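Local coordinates for DUF7790 domain-containing protein (Leptospira interrogans serogroup Icterohaemorrhagiae serovar copenhageni, PDB 6ULO) that is of unknown function but has a Rossmann-like alpha/beta fold and probably sits at a membrane through a helix of the full-length protein, at residues A226-A231 with T254-K259; I104-K109 with I117-K122; N65-V70 with T77-A82; L131-V134 with D138-V141; E12-S17 with L185-K190. One frame throughout, in Å; residues are numbered along the deposited sequence.

Contact 1: A226-A231 with T254-K259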
# COMPACT_ATOMS: atom_id res chain seq x y z
N ALA A 226 7.45 -2.95 7.49
CA ALA A 226 8.77 -2.98 6.87
C ALA A 226 9.84 -2.32 7.73
O ALA A 226 11.00 -2.76 7.70
CB ALA A 226 8.72 -2.30 5.51
N GLU A 227 9.47 -1.30 8.52
CA GLU A 227 10.46 -0.60 9.33
C GLU A 227 11.00 -1.49 10.44
O GLU A 227 12.04 -1.16 11.00
CB GLU A 227 9.86 0.67 9.93
CG GLU A 227 9.44 1.74 8.92
CD GLU A 227 8.45 2.69 9.54
OE1 GLU A 227 7.27 2.29 9.65
OE2 GLU A 227 8.84 3.80 9.96
N GLU A 228 10.33 -2.59 10.78
CA GLU A 228 10.88 -3.49 11.77
C GLU A 228 12.16 -4.15 11.31
O GLU A 228 12.86 -4.76 12.14
CB GLU A 228 9.84 -4.56 12.12
CG GLU A 228 8.59 -3.99 12.76
CD GLU A 228 7.85 -5.00 13.61
OE1 GLU A 228 7.25 -5.94 13.04
OE2 GLU A 228 7.85 -4.85 14.85
N TYR A 229 12.51 -4.05 10.03
CA TYR A 229 13.70 -4.69 9.49
C TYR A 229 14.93 -3.78 9.42
O TYR A 229 15.99 -4.24 8.98
CB TYR A 229 13.41 -5.25 8.10
CG TYR A 229 12.44 -6.39 8.13
CD1 TYR A 229 12.89 -7.70 8.08
CD2 TYR A 229 11.06 -6.16 8.23
CE1 TYR A 229 12.01 -8.76 8.13
CE2 TYR A 229 10.16 -7.22 8.27
CZ TYR A 229 10.65 -8.52 8.23
OH TYR A 229 9.79 -9.59 8.26
N PHE A 230 14.83 -2.52 9.84
CA PHE A 230 16.00 -1.64 9.69
C PHE A 230 15.95 -0.48 10.68
O PHE A 230 14.89 0.00 11.05
CB PHE A 230 16.13 -1.09 8.26
CG PHE A 230 14.89 -0.40 7.71
CD1 PHE A 230 14.61 0.94 8.00
CD2 PHE A 230 14.01 -1.09 6.88
CE1 PHE A 230 13.49 1.57 7.46
CE2 PHE A 230 12.90 -0.47 6.34
CZ PHE A 230 12.64 0.86 6.63
N ALA A 231 17.14 -0.02 11.08
CA ALA A 231 17.28 1.31 11.62
C ALA A 231 17.30 2.29 10.45
O ALA A 231 17.85 1.98 9.40
CB ALA A 231 18.57 1.42 12.45
N THR A 254 2.63 -1.02 10.94
CA THR A 254 2.35 -1.97 12.00
C THR A 254 3.67 -2.37 12.66
O THR A 254 4.76 -2.21 12.09
CB THR A 254 1.69 -3.24 11.44
OG1 THR A 254 2.47 -3.74 10.34
CG2 THR A 254 0.30 -2.94 10.98
N ILE A 255 3.55 -2.88 13.90
CA ILE A 255 4.67 -3.48 14.61
C ILE A 255 4.23 -4.79 15.23
O ILE A 255 3.04 -5.11 15.32
CB ILE A 255 5.31 -2.57 15.69
CG1 ILE A 255 4.29 -2.23 16.78
CG2 ILE A 255 6.05 -1.36 15.02
CD1 ILE A 255 4.99 -1.72 18.07
N SER A 256 5.22 -5.57 15.66
CA SER A 256 4.93 -6.89 16.21
C SER A 256 5.80 -7.23 17.41
O SER A 256 5.87 -8.40 17.78
CB SER A 256 5.07 -7.95 15.10
OG SER A 256 6.39 -7.99 14.58
N VAL A 257 6.47 -6.24 18.00
CA VAL A 257 7.35 -6.44 19.14
C VAL A 257 6.82 -5.60 20.29
O VAL A 257 5.98 -4.72 20.12
CB VAL A 257 8.81 -6.06 18.81
CG1 VAL A 257 9.33 -6.88 17.66
CG2 VAL A 257 8.90 -4.59 18.48
N ARG A 258 7.34 -5.90 21.49
CA ARG A 258 6.94 -5.21 22.72
C ARG A 258 5.43 -5.16 22.87
O ARG A 258 4.83 -4.11 23.09
CB ARG A 258 7.57 -3.81 22.84
CG ARG A 258 9.09 -3.81 23.03
CD ARG A 258 9.51 -4.53 24.32
NE ARG A 258 8.88 -4.01 25.54
CZ ARG A 258 9.35 -2.99 26.26
NH1 ARG A 258 10.41 -2.32 25.83
NH2 ARG A 258 8.74 -2.61 27.37
N LYS A 259 4.80 -6.34 22.78
CA LYS A 259 3.35 -6.37 22.92
C LYS A 259 2.88 -5.99 24.32
O LYS A 259 1.70 -5.67 24.49
CB LYS A 259 2.84 -7.75 22.51
CG LYS A 259 3.13 -8.81 23.53
CD LYS A 259 3.07 -10.20 22.91
CE LYS A 259 1.68 -10.60 22.46
NZ LYS A 259 1.48 -12.10 22.52

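Contact 2: I104-K109 with I117-K122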
# COMPACT_ATOMS: atom_id res chain seq x y z
N ILE A 104 -4.39 -4.84 -11.25
CA ILE A 104 -4.91 -3.67 -11.95
C ILE A 104 -5.60 -4.07 -13.25
O ILE A 104 -6.67 -3.55 -13.59
CB ILE A 104 -3.76 -2.66 -12.17
CG1 ILE A 104 -3.31 -2.12 -10.81
CG2 ILE A 104 -4.17 -1.55 -13.15
CD1 ILE A 104 -1.94 -1.48 -10.82
N LEU A 105 -5.00 -4.99 -14.01
CA LEU A 105 -5.64 -5.48 -15.23
C LEU A 105 -6.99 -6.11 -14.90
O LEU A 105 -7.99 -5.85 -15.58
CB LEU A 105 -4.71 -6.49 -15.88
CG LEU A 105 -5.25 -7.25 -17.09
CD1 LEU A 105 -5.58 -6.34 -18.28
CD2 LEU A 105 -4.21 -8.34 -17.50
N PHE A 106 -7.04 -6.92 -13.83
CA PHE A 106 -8.31 -7.56 -13.47
C PHE A 106 -9.35 -6.52 -13.05
O PHE A 106 -10.52 -6.63 -13.43
CB PHE A 106 -8.13 -8.57 -12.35
CG PHE A 106 -7.35 -9.80 -12.70
CD1 PHE A 106 -6.97 -10.10 -14.01
CD2 PHE A 106 -7.00 -10.70 -11.67
CE1 PHE A 106 -6.27 -11.26 -14.28
CE2 PHE A 106 -6.30 -11.86 -11.93
CZ PHE A 106 -5.94 -12.15 -13.26
N LEU A 107 -8.94 -5.49 -12.31
CA LEU A 107 -9.87 -4.41 -11.96
C LEU A 107 -10.43 -3.74 -13.20
O LEU A 107 -11.64 -3.50 -13.30
CB LEU A 107 -9.17 -3.35 -11.09
CG LEU A 107 -8.87 -3.79 -9.65
CD1 LEU A 107 -7.86 -2.81 -9.03
CD2 LEU A 107 -10.18 -3.83 -8.83
N GLN A 108 -9.55 -3.40 -14.16
CA GLN A 108 -10.01 -2.76 -15.39
C GLN A 108 -11.09 -3.58 -16.09
O GLN A 108 -12.04 -3.01 -16.62
CB GLN A 108 -8.83 -2.53 -16.34
CG GLN A 108 -7.88 -1.45 -15.80
CD GLN A 108 -6.59 -1.38 -16.57
OE1 GLN A 108 -6.21 -2.34 -17.25
NE2 GLN A 108 -5.91 -0.25 -16.46
N LYS A 109 -10.96 -4.90 -16.10
CA LYS A 109 -11.86 -5.74 -16.85
C LYS A 109 -13.06 -6.22 -16.05
O LYS A 109 -13.97 -6.79 -16.63
CB LYS A 109 -11.09 -6.95 -17.39
CG LYS A 109 -9.99 -6.57 -18.38
CD LYS A 109 -10.53 -5.82 -19.57
CE LYS A 109 -9.41 -5.59 -20.56
NZ LYS A 109 -9.90 -4.95 -21.79
N ILE A 117 -13.00 -10.78 -7.76
CA ILE A 117 -12.72 -11.93 -6.91
C ILE A 117 -12.69 -13.20 -7.74
O ILE A 117 -11.82 -14.05 -7.55
CB ILE A 117 -13.73 -12.02 -5.75
CG1 ILE A 117 -13.64 -10.74 -4.90
CG2 ILE A 117 -13.51 -13.29 -4.91
CD1 ILE A 117 -12.30 -10.54 -4.16
N ARG A 118 -13.61 -13.31 -8.71
CA ARG A 118 -13.67 -14.52 -9.52
C ARG A 118 -12.41 -14.71 -10.37
O ARG A 118 -11.91 -15.83 -10.49
CB ARG A 118 -14.92 -14.45 -10.39
CG ARG A 118 -15.21 -15.74 -11.13
CD ARG A 118 -16.50 -15.61 -11.93
NE ARG A 118 -16.58 -14.34 -12.63
CZ ARG A 118 -16.02 -14.09 -13.81
NH1 ARG A 118 -15.31 -15.04 -14.42
NH2 ARG A 118 -16.16 -12.90 -14.37
N LEU A 119 -11.90 -13.64 -11.00
CA LEU A 119 -10.70 -13.79 -11.83
C LEU A 119 -9.51 -14.27 -11.02
O LEU A 119 -8.71 -15.07 -11.50
CB LEU A 119 -10.31 -12.48 -12.54
CG LEU A 119 -11.22 -12.09 -13.71
CD1 LEU A 119 -10.66 -10.78 -14.28
CD2 LEU A 119 -11.32 -13.18 -14.81
N TRP A 120 -9.35 -13.78 -9.78
CA TRP A 120 -8.27 -14.28 -8.94
C TRP A 120 -8.57 -15.66 -8.38
O TRP A 120 -7.64 -16.35 -7.94
CB TRP A 120 -8.01 -13.32 -7.77
CG TRP A 120 -6.92 -12.29 -8.04
CD1 TRP A 120 -7.03 -10.92 -7.98
CD2 TRP A 120 -5.55 -12.57 -8.35
NE1 TRP A 120 -5.80 -10.34 -8.23
CE2 TRP A 120 -4.89 -11.33 -8.48
CE3 TRP A 120 -4.83 -13.75 -8.54
CZ2 TRP A 120 -3.53 -11.23 -8.78
CZ3 TRP A 120 -3.47 -13.65 -8.84
CH2 TRP A 120 -2.84 -12.40 -8.96
N GLY A 121 -9.83 -16.11 -8.47
CA GLY A 121 -10.27 -17.35 -7.87
C GLY A 121 -10.16 -18.53 -8.79
O GLY A 121 -9.90 -18.41 -9.98
N LYS A 122 -10.40 -19.71 -8.22
CA LYS A 122 -10.36 -20.93 -9.01
C LYS A 122 -11.37 -20.88 -10.16
O LYS A 122 -11.07 -21.33 -11.28
CB LYS A 122 -10.65 -22.11 -8.09

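Contact 3: N65-V70 with T77-A82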
# COMPACT_ATOMS: atom_id res chain seq x y z
N ASN A 65 -5.45 13.26 -1.46
CA ASN A 65 -4.08 13.44 -1.93
C ASN A 65 -3.50 12.14 -2.47
O ASN A 65 -4.26 11.22 -2.81
CB ASN A 65 -3.21 14.09 -0.85
CG ASN A 65 -3.64 15.53 -0.59
OD1 ASN A 65 -3.66 16.35 -1.50
ND2 ASN A 65 -4.01 15.83 0.62
N VAL A 66 -2.18 12.04 -2.60
CA VAL A 66 -1.57 10.87 -3.24
C VAL A 66 -1.34 9.77 -2.20
O VAL A 66 -1.02 10.04 -1.03
CB VAL A 66 -0.29 11.26 -4.01
CG1 VAL A 66 0.41 10.05 -4.61
CG2 VAL A 66 -0.66 12.28 -5.09
N TYR A 67 -1.44 8.51 -2.61
CA TYR A 67 -1.18 7.37 -1.75
C TYR A 67 0.13 6.74 -2.21
O TYR A 67 0.31 6.53 -3.42
CB TYR A 67 -2.32 6.34 -1.93
CG TYR A 67 -2.19 5.16 -1.00
CD1 TYR A 67 -2.94 5.09 0.15
CD2 TYR A 67 -1.29 4.13 -1.26
CE1 TYR A 67 -2.82 4.03 1.03
CE2 TYR A 67 -1.17 3.06 -0.38
CZ TYR A 67 -1.95 3.03 0.77
OH TYR A 67 -1.84 1.98 1.66
N VAL A 68 1.03 6.39 -1.27
CA VAL A 68 2.24 5.59 -1.57
C VAL A 68 2.27 4.41 -0.61
O VAL A 68 2.13 4.61 0.60
CB VAL A 68 3.52 6.43 -1.37
CG1 VAL A 68 4.75 5.57 -1.66
CG2 VAL A 68 3.43 7.70 -2.23
N GLY A 69 2.45 3.19 -1.11
CA GLY A 69 2.54 2.07 -0.19
C GLY A 69 3.34 0.90 -0.70
O GLY A 69 3.36 0.61 -1.91
N VAL A 70 3.99 0.20 0.24
CA VAL A 70 4.58 -1.10 -0.01
C VAL A 70 3.48 -2.16 0.01
O VAL A 70 2.38 -1.93 0.54
CB VAL A 70 5.69 -1.42 1.02
CG1 VAL A 70 6.73 -0.29 1.07
CG2 VAL A 70 5.08 -1.70 2.39
N THR A 77 -7.48 -1.17 -0.25
CA THR A 77 -8.43 -0.97 0.84
C THR A 77 -8.25 0.40 1.48
O THR A 77 -9.22 1.16 1.64
CB THR A 77 -8.26 -2.07 1.87
OG1 THR A 77 -8.62 -3.30 1.24
CG2 THR A 77 -9.14 -1.85 3.11
N ILE A 78 -7.00 0.74 1.85
CA ILE A 78 -6.81 1.98 2.59
C ILE A 78 -7.05 3.18 1.68
O ILE A 78 -7.65 4.18 2.08
CB ILE A 78 -5.40 2.00 3.20
CG1 ILE A 78 -5.17 0.81 4.13
CG2 ILE A 78 -5.13 3.32 3.88
CD1 ILE A 78 -3.71 0.64 4.61
N ALA A 79 -6.58 3.09 0.41
CA ALA A 79 -6.75 4.20 -0.54
C ALA A 79 -8.22 4.47 -0.84
O ALA A 79 -8.61 5.62 -1.05
CB ALA A 79 -6.00 3.90 -1.83
N ALA A 80 -9.06 3.42 -0.89
CA ALA A 80 -10.48 3.66 -1.11
C ALA A 80 -11.08 4.42 0.07
O ALA A 80 -11.90 5.33 -0.12
CB ALA A 80 -11.21 2.34 -1.35
N TRP A 81 -10.72 4.04 1.30
CA TRP A 81 -11.19 4.78 2.47
C TRP A 81 -10.74 6.23 2.42
O TRP A 81 -11.49 7.15 2.77
CB TRP A 81 -10.65 4.13 3.74
CG TRP A 81 -11.16 2.75 4.03
CD1 TRP A 81 -12.31 2.19 3.55
CD2 TRP A 81 -10.54 1.75 4.83
NE1 TRP A 81 -12.47 0.90 4.03
CE2 TRP A 81 -11.39 0.61 4.83
CE3 TRP A 81 -9.36 1.70 5.58
CZ2 TRP A 81 -11.09 -0.54 5.55
CZ3 TRP A 81 -9.03 0.54 6.26
CH2 TRP A 81 -9.90 -0.54 6.28
N ALA A 82 -9.48 6.44 2.02
CA ALA A 82 -8.92 7.79 1.96
C ALA A 82 -9.44 8.59 0.77
O ALA A 82 -9.30 9.82 0.77
CB ALA A 82 -7.40 7.69 1.90

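Contact 4: L131-V134 with D138-V141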
# COMPACT_ATOMS: atom_id res chain seq x y z
N LEU A 131 -6.91 -13.81 -20.30
CA LEU A 131 -6.82 -12.35 -20.32
C LEU A 131 -5.36 -11.93 -20.21
O LEU A 131 -4.90 -11.04 -20.95
CB LEU A 131 -7.62 -11.77 -19.17
CG LEU A 131 -7.49 -10.27 -18.92
CD1 LEU A 131 -7.91 -9.51 -20.15
CD2 LEU A 131 -8.34 -9.87 -17.71
N ILE A 132 -4.59 -12.56 -19.32
CA ILE A 132 -3.16 -12.26 -19.25
C ILE A 132 -2.50 -12.56 -20.59
O ILE A 132 -1.67 -11.77 -21.08
CB ILE A 132 -2.49 -13.03 -18.10
CG1 ILE A 132 -2.95 -12.46 -16.76
CG2 ILE A 132 -0.96 -12.98 -18.23
CD1 ILE A 132 -2.64 -13.36 -15.55
N GLN A 133 -2.86 -13.69 -21.21
CA GLN A 133 -2.24 -14.09 -22.48
C GLN A 133 -2.35 -13.01 -23.54
O GLN A 133 -1.39 -12.77 -24.30
CB GLN A 133 -2.88 -15.39 -22.97
CG GLN A 133 -2.26 -15.93 -24.27
CD GLN A 133 -0.83 -16.41 -24.08
OE1 GLN A 133 -0.46 -16.82 -22.99
NE2 GLN A 133 -0.04 -16.38 -25.14
N VAL A 134 -3.51 -12.35 -23.64
CA VAL A 134 -3.71 -11.35 -24.69
C VAL A 134 -3.22 -9.96 -24.30
O VAL A 134 -3.23 -9.06 -25.16
CB VAL A 134 -5.19 -11.26 -25.15
CG1 VAL A 134 -5.64 -12.59 -25.73
CG2 VAL A 134 -6.11 -10.78 -24.05
N ASP A 138 4.96 -10.62 -23.24
CA ASP A 138 5.62 -11.66 -22.46
C ASP A 138 4.65 -12.15 -21.38
O ASP A 138 4.90 -12.02 -20.17
CB ASP A 138 6.94 -11.18 -21.84
CG ASP A 138 6.81 -9.90 -21.01
OD1 ASP A 138 5.78 -9.18 -21.06
OD2 ASP A 138 7.82 -9.60 -20.32
N PRO A 139 3.50 -12.71 -21.78
CA PRO A 139 2.50 -13.04 -20.76
C PRO A 139 2.94 -14.11 -19.81
O PRO A 139 2.38 -14.17 -18.71
CB PRO A 139 1.31 -13.53 -21.60
CG PRO A 139 1.99 -14.08 -22.87
CD PRO A 139 3.07 -13.08 -23.13
N GLU A 140 3.89 -14.99 -20.18
CA GLU A 140 4.26 -16.05 -19.25
C GLU A 140 4.86 -15.51 -17.96
O GLU A 140 4.73 -16.15 -16.91
CB GLU A 140 5.25 -17.00 -19.92
CG GLU A 140 5.40 -18.34 -19.23
CD GLU A 140 4.13 -19.20 -19.22
OE1 GLU A 140 3.15 -18.96 -19.96
OE2 GLU A 140 4.10 -20.18 -18.44
N VAL A 141 5.51 -14.34 -17.99
CA VAL A 141 6.02 -13.72 -16.77
C VAL A 141 4.87 -13.58 -15.78
O VAL A 141 5.00 -13.89 -14.58
CB VAL A 141 6.65 -12.35 -17.10
CG1 VAL A 141 6.94 -11.56 -15.85
CG2 VAL A 141 7.94 -12.54 -17.93

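Contact 5: E12-S17 with L185-K190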
# COMPACT_ATOMS: atom_id res chain seq x y z
N GLU A 12 -9.99 6.45 -27.68
CA GLU A 12 -9.63 5.42 -26.72
C GLU A 12 -8.91 6.01 -25.51
O GLU A 12 -8.52 5.26 -24.61
CB GLU A 12 -8.76 4.33 -27.38
N ASN A 13 -8.73 7.32 -25.51
CA ASN A 13 -8.21 8.13 -24.41
C ASN A 13 -9.15 8.04 -23.21
O ASN A 13 -10.30 8.51 -23.25
CB ASN A 13 -8.10 9.57 -24.94
CG ASN A 13 -7.56 10.56 -23.92
OD1 ASN A 13 -7.26 10.23 -22.78
ND2 ASN A 13 -7.44 11.81 -24.37
N GLN A 14 -8.67 7.43 -22.12
CA GLN A 14 -9.50 7.24 -20.94
C GLN A 14 -9.55 8.46 -20.03
O GLN A 14 -10.43 8.53 -19.17
CB GLN A 14 -8.98 6.04 -20.13
CG GLN A 14 -8.81 4.77 -20.95
CD GLN A 14 -10.14 4.17 -21.38
OE1 GLN A 14 -10.96 3.83 -20.55
NE2 GLN A 14 -10.37 4.06 -22.69
N ASN A 15 -8.64 9.42 -20.17
CA ASN A 15 -8.64 10.44 -19.14
C ASN A 15 -9.67 11.53 -19.40
O ASN A 15 -10.04 11.85 -20.53
CB ASN A 15 -7.22 10.93 -18.83
CG ASN A 15 -6.35 9.82 -18.26
OD1 ASN A 15 -5.39 9.38 -18.89
ND2 ASN A 15 -6.71 9.33 -17.07
N VAL A 16 -10.20 12.06 -18.29
CA VAL A 16 -11.34 12.98 -18.38
C VAL A 16 -10.93 14.41 -18.69
O VAL A 16 -11.80 15.28 -18.87
CB VAL A 16 -12.16 12.97 -17.08
CG1 VAL A 16 -12.65 11.54 -16.78
CG2 VAL A 16 -11.30 13.53 -15.94
N SER A 17 -9.63 14.70 -18.79
CA SER A 17 -9.16 16.01 -19.25
C SER A 17 -7.74 15.83 -19.73
O SER A 17 -7.05 14.87 -19.37
CB SER A 17 -9.16 17.05 -18.13
OG SER A 17 -8.18 16.68 -17.17
N LEU A 185 -9.98 4.43 -10.60
CA LEU A 185 -8.55 4.73 -10.63
C LEU A 185 -7.80 3.78 -11.55
O LEU A 185 -6.91 4.20 -12.30
CB LEU A 185 -7.96 4.68 -9.23
CG LEU A 185 -8.52 5.67 -8.22
CD1 LEU A 185 -7.77 5.51 -6.86
CD2 LEU A 185 -8.40 7.13 -8.73
N ALA A 186 -8.13 2.48 -11.50
CA ALA A 186 -7.43 1.51 -12.34
C ALA A 186 -7.62 1.84 -13.81
O ALA A 186 -6.66 1.84 -14.58
CB ALA A 186 -7.88 0.09 -12.03
N ILE A 187 -8.87 2.09 -14.21
CA ILE A 187 -9.18 2.41 -15.60
C ILE A 187 -8.43 3.66 -16.05
O ILE A 187 -7.99 3.74 -17.20
CB ILE A 187 -10.71 2.56 -15.75
CG1 ILE A 187 -11.36 1.20 -15.68
CG2 ILE A 187 -11.06 3.25 -17.09
CD1 ILE A 187 -12.89 1.25 -15.60
N GLU A 188 -8.29 4.64 -15.18
CA GLU A 188 -7.67 5.91 -15.50
C GLU A 188 -6.16 5.88 -15.47
O GLU A 188 -5.54 6.91 -15.73
CB GLU A 188 -8.23 6.99 -14.54
CG GLU A 188 -9.68 7.26 -14.85
CD GLU A 188 -10.40 8.19 -13.89
OE1 GLU A 188 -9.90 8.43 -12.77
OE2 GLU A 188 -11.52 8.63 -14.25
N GLY A 189 -5.54 4.74 -15.16
CA GLY A 189 -4.10 4.68 -15.11
C GLY A 189 -3.52 5.28 -13.85
O GLY A 189 -2.32 5.58 -13.79
N LYS A 190 -4.34 5.44 -12.81
CA LYS A 190 -3.94 6.13 -11.60
C LYS A 190 -3.46 5.20 -10.51
O LYS A 190 -3.18 5.69 -9.41
CB LYS A 190 -5.09 6.99 -11.10
CG LYS A 190 -5.50 8.11 -12.05
CD LYS A 190 -6.71 8.85 -11.54
CE LYS A 190 -7.01 10.07 -12.38
NZ LYS A 190 -8.34 10.62 -11.98

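Contact 1: A226-A231 with T254-K259
E228 lies in the 3-10 turn 226-229, where Y229 N bonds to A226 O, and it faces the end of strand 249-255, its CA 6.8 Å from that of I255. Its side chain carries nearly all of the contact. CG lies beside the backbone N and the chain runs extended beyond it, which brings the carboxylate alongside the backbone of 255-257. S256 grips both oxygens. The hydroxyl OG of S256 donates to OE1 of E228 over 2.7 Å and meets its syn lone pair. The backbone N of S256 donates to OE2 of E228 at 2.8 Å, with an N-H...O angle of 158°. This second donor comes from above the carboxylate plane, 37° out of it. One serine thus holds the two ends of the carboxylate and fixes its rotation. The torsion of S256 matters here: OG sits between the backbone N and the carbonyl carbon (chi1 61°), which lets OG and N reach the two oxygens of one carboxylate. Apolar atoms flank OE2 of E228. I255 CB lies 3.5 Å from it, and V257 CG1 3.8 Å. N225 also donates to OE1 from ND2, so this oxygen has a further partner just before the turn. The preceding residue, E227, forms a salt bridge with R253, which adds a second tie between the same loop and strand. The loop follows strand 218-222 and leads to helix 234-241. Strand 277-282 runs antiparallel beside strand 249-255, and I255 bonds to H277 through the backbone. Helix 299-306 packs on I255 and V257.

Contact 2: I104-K109 with I117-K122
F106 of helix 94-109 is held between L119 and W120 of helix 113-120. The aromatic part is an edge-to-face pair. The edge of F106 points at the face of the W120 indole, with the planes at 72° and the centroid of the F106 ring 4.8 Å from that of the five-membered ring. F106 CE2 stands over the indole, 3.7 Å from W120 CD2. F106 CD2 comes equally close to W120 CD1.

The aliphatic part is a CH-pi contact. L119 CB lies over one face of the F106 ring, 4.0 Å from its centroid and 16° off the normal. The same leucine sends CD1 along the ring, 3.8 Å from F106 CD1. The phenyl group therefore meets a methylene on a face and an indole at its edge, two contacts that together limit its rotation.

No hydrogen bond crosses between the segments. The indole N-H of W120 goes instead to T103 OG1, one turn before F106 on the same helix, and this fixes the plane that F106 meets. Around this buried contact, Y146 of helix 139-166 lies nearly parallel to the W120 ring and also touches F106. Helix 125-135 adds A128 against F106 and E127 against L119.

Contact 3: N65-V70 with T77-A82
Y67 reaches I78 and A79 because its CG points opposite the backbone N (chi1 -176°), which lays the ring along strand 66-69 and against helix 74-82. On the helix, I78 has CG2 in the matching position and CG1 beside the N, and its branches spread around the outer end of the tyrosine. The methyl CG2 comes to the ring edge, close to its plane, 3.7 Å from Y67 CE1. Further out, I78 CD1 packs 3.7 Å from Y67 OH. The two side chains cross at about a right angle. A79 has only its CB to offer, and this lies obliquely to the ring, 3.8 Å from Y67 CD1. With such a small residue at this place, the helix backbone comes near the strand: A79 CA is 4.0 Å from Y67 CD1. No hydrogen bond joins the two segments. The phenol is bonded to N75 OD1 instead, in the first turn of the same helix, which fixes the far end of the ring in a buried setting. I220 of strand 218-222 and I87 of strand 86-91 pack around these side chains. Strand 66-69, helix 74-82 and strand 86-91 form a beta-alpha-beta crossover in the parallel part of the sheet, as in Rossmann-like folds.

Contact 4: L131-V134 with D138-V141
D138 leads the chain into P139, which packs on I132 and Q133 of helix 125-135. The carbonyl O of D138 accepts V141 N at 3.2 Å, an early bond of helix 139-166. P139 then carries the contact. Its ring is turned toward the other helix, and CB and CG do the touching. CB rests against the backbone there: it lies 3.5 Å from I132 O and 3.7 Å from Q133 CA. Only this corner of the ring rests on the backbone. CG goes further out, to the amide of Q133. It lies above the amide plane, displaced outward past OE1 and NE2, 3.7 Å from Q133 OE1 and 3.8 Å from Q133 NE2. The glutamine chain must fold back to get there. Its CG starts opposite the backbone N, and a bend at chi2 (67°) then returns the amide toward the proline. K143 holds it in place by a hydrogen bond from NZ to OE1 of Q133, one turn further along helix 139-166. The backbone of P139 meets a branch of I132: CG2 lies 3.6 Å from P139 O and 4.1 Å from P139 CB. E140 and V141 carry the helix onward, and Y142 and Y146 beyond them pack on the same isoleucine. The neighbouring L131 packs on helix 94-109. No hydrogen bond links the two segments directly. Two consecutive helices are joined here by a short connection, with a proline in the first turn of the second, where its lack of an N-H costs no helical bond.

Contact 5: E12-S17 with L185-K190
N15 donates from ND2 to the backbone O of E188 at 3.0 Å, the one hydrogen bond between the two segments. It is nearly straight, with an N-H...O angle of 167°, and lies in the carbonyl plane on a lone pair. The oxygen is also close to the amide plane of N15. N15 has two conformers, so the bond is doubtful as a permanent link and may be made only part of the time. Two looser contacts flank it. Q14 OE1 lies 3.5 Å from I187 CG2, and V16 CG1 packs 4.0 Å from E188 OE2. Helix 176-187 ends here in a Schellman motif, and the E188 carbonyl that N15 meets lies at this terminus: G189 takes a positive phi, K190 N bonds back to L185 O, and G189 N to A186 O. On the other segment, N13 OD1 accepts N15 N at 3.1 Å and forms an Asx turn just before the contact. The bent chain of Q14 is held by a bond from NE2 to E12 O at 2.9 Å. Behind E188, its OE1 makes a salt bridge with K190 NZ, 2.8 Å long. That ammonium also pairs with E20 of helix 18-28, which begins right after this segment and whose N-terminus is capped by S17 OG on E20 N.

Contact 5 opens first and closes at 190, so contacts 3, 2 and 4 all fall within its loop. Contact 1 follows. Contact 3 lies nearest the middle, about 6 Å from the chain centre, in the parallel part of the sheet that contact 1 also reaches; their centres are about 21 Å apart. Contacts 2 and 4 form one helical cluster, with centres about 14 Å apart, and touch where L131 meets F106 and K109. Contact 2 also touches contact 5, through Q108 and A186. Contacts 1 and 2 have their centres about 32 Å apart. The helical cluster and the strand-end loop thus lie on opposite sides of the chain's centre.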